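Local coordinates for transcriptional activator HlyU (PDB 4K2E), which activates transcription of the hemolysin gene hlyA in Vibrio cholerae as a dimeric winged-helix DNA-binding protein and may promote expression of other virulence determinants, at residues E101-H104 and R105-Q109. Numbering follows the deposited sequence.
Sequences ELLH and RLYCQ
With chi1 at -164°, His104 throws its imidazole forward along the helix, toward Cys108 and Gln109, while Cys108 swings SG back beside its own backbone N (chi1 -62°) to meet it. Cys108 CB lies over one ring face, 3.3 Å from His104 ND1, and SG approaches the ring obliquely. His104 ND1 is buried here without a polar partner. The side chain of Gln109, poorly ordered, crosses the CD2-NE2 edge of the same ring with its amide turned 72° to the imidazole, and its backbone N sits above the ring centre. Two residues earlier, Leu102 CG packs on Leu106 CD1 at 3.8 Å, and Leu102 CD1 also touches Arg105 NH2 at 3.6 Å, because the arginine chain bends and brings its guanidinium back. Leu103 runs alongside Tyr107, and Leu103 CD2 reaches the ring edge, 3.8 Å from Tyr107 CE2.

The backbone bonds run i to i+4 from Arg105 N to Cys108 N; the turn through 105-108 is widened, pi-type, and His104 O takes Cys108 N at 2.6 Å with Gln109 N weakly beside it at 2.7 Å. The second subunit covers the leucine side: its Leu102 meets Leu102, its Met99 packs on Leu103 and Leu106, and its Asn21 ND2 donates a hydrogen bond to Tyr107 O. This is the C-terminal dimerisation helix of an ArsR-type winged-helix regulator.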
loop_
_atom_site.group_PDB
_atom_site.type_symbol
_atom_site.label_atom_id
_atom_site.label_comp_id
_atom_site.label_asym_id
_atom_site.label_seq_id
_atom_site.Cartn_x
_atom_site.Cartn_y
_atom_site.Cartn_z
ATOM N N GLU A 101 5.907 -9.490 -3.062
ATOM C CA GLU A 101 6.387 -10.065 -4.311
ATOM C C GLU A 101 6.178 -9.066 -5.427
ATOM O O GLU A 101 7.091 -8.813 -6.236
ATOM C CB GLU A 101 5.636 -11.347 -4.670
ATOM C CG GLU A 101 6.056 -12.569 -3.928
ATOM C CD GLU A 101 5.231 -13.767 -4.334
ATOM O OE1 GLU A 101 5.020 -14.665 -3.487
ATOM O OE2 GLU A 101 4.783 -13.802 -5.503
ATOM N N LEU A 102 4.963 -8.508 -5.469
ATOM C CA LEU A 102 4.620 -7.575 -6.532
ATOM C C LEU A 102 5.518 -6.343 -6.494
ATOM O O LEU A 102 6.061 -5.922 -7.507
ATOM C CB LEU A 102 3.128 -7.170 -6.472
ATOM C CG LEU A 102 2.758 -6.090 -7.502
ATOM C CD1 LEU A 102 3.095 -6.551 -8.906
ATOM C CD2 LEU A 102 1.267 -5.707 -7.412
ATOM N N LEU A 103 5.670 -5.769 -5.319
ATOM C CA LEU A 103 6.492 -4.573 -5.179
ATOM C C LEU A 103 7.929 -4.837 -5.581
ATOM O O LEU A 103 8.598 -3.977 -6.156
ATOM C CB LEU A 103 6.439 -4.066 -3.740
ATOM C CG LEU A 103 5.089 -3.423 -3.436
ATOM C CD1 LEU A 103 4.990 -3.202 -1.954
ATOM C CD2 LEU A 103 4.976 -2.126 -4.200
ATOM N N HIS A 104 8.405 -6.039 -5.268
ATOM C CA HIS A 104 9.743 -6.432 -5.632
ATOM C C HIS A 104 9.858 -6.421 -7.150
ATOM O O HIS A 104 10.777 -5.819 -7.706
ATOM C CB HIS A 104 10.060 -7.821 -5.059
ATOM C CG HIS A 104 11.520 -8.148 -5.051
ATOM N ND1 HIS A 104 12.441 -7.403 -4.349
ATOM C CD2 HIS A 104 12.216 -9.126 -5.671
ATOM C CE1 HIS A 104 13.646 -7.912 -4.533
ATOM N NE2 HIS A 104 13.538 -8.959 -5.328
ATOM N N ARG A 105 8.912 -7.066 -7.829
ATOM C CA ARG A 105 8.937 -7.102 -9.292
ATOM C C ARG A 105 8.839 -5.705 -9.944
ATOM O O ARG A 105 9.533 -5.432 -10.912
ATOM C CB ARG A 105 7.850 -8.041 -9.836
ATOM C CG ARG A 105 7.343 -7.684 -11.243
ATOM C CD ARG A 105 6.421 -8.758 -11.845
ATOM N NE ARG A 105 5.187 -8.950 -11.082
ATOM C CZ ARG A 105 5.027 -9.882 -10.142
ATOM N NH1 ARG A 105 6.027 -10.706 -9.855
ATOM N NH2 ARG A 105 3.872 -9.993 -9.487
ATOM N N LEU A 106 7.996 -4.832 -9.402
ATOM C CA LEU A 106 7.810 -3.487 -9.971
ATOM C C LEU A 106 9.027 -2.595 -9.738
ATOM O O LEU A 106 9.401 -1.788 -10.599
ATOM C CB LEU A 106 6.593 -2.806 -9.348
ATOM C CG LEU A 106 5.222 -3.450 -9.544
ATOM C CD1 LEU A 106 4.187 -2.798 -8.615
ATOM C CD2 LEU A 106 4.797 -3.405 -11.013
ATOM N N TYR A 107 9.646 -2.760 -8.569
ATOM C CA TYR A 107 10.672 -1.839 -8.082
ATOM C C TYR A 107 12.107 -2.412 -7.970
ATOM O O TYR A 107 13.079 -1.683 -8.170
ATOM C CB TYR A 107 10.214 -1.198 -6.761
ATOM C CG TYR A 107 9.040 -0.255 -6.940
ATOM C CD1 TYR A 107 9.182 0.929 -7.660
ATOM C CD2 TYR A 107 7.797 -0.544 -6.395
ATOM C CE1 TYR A 107 8.117 1.791 -7.835
ATOM C CE2 TYR A 107 6.713 0.317 -6.575
ATOM C CZ TYR A 107 6.886 1.483 -7.284
ATOM O OH TYR A 107 5.821 2.337 -7.469
ATOM N N CYS A 108 12.248 -3.700 -7.666
ATOM C CA CYS A 108 13.578 -4.323 -7.659
ATOM C C CYS A 108 13.757 -5.227 -8.877
ATOM O O CYS A 108 14.364 -4.840 -9.878
ATOM C CB CYS A 108 13.792 -5.164 -6.391
ATOM S SG CYS A 108 13.744 -4.277 -4.809
ATOM N N GLN A 109 13.218 -6.441 -8.762
ATOM C CA GLN A 109 13.325 -7.468 -9.797
ATOM C C GLN A 109 12.520 -7.108 -11.041
ATOM O O GLN A 109 13.078 -6.639 -12.033
ATOM C CB GLN A 109 12.882 -8.835 -9.250
ATOM C CG GLN A 109 13.974 -9.582 -8.483
ATOM C CD GLN A 109 13.516 -10.926 -7.938
ATOM O OE1 GLN A 109 12.541 -11.506 -8.417
ATOM N NE2 GLN A 109 14.216 -11.422 -6.924
#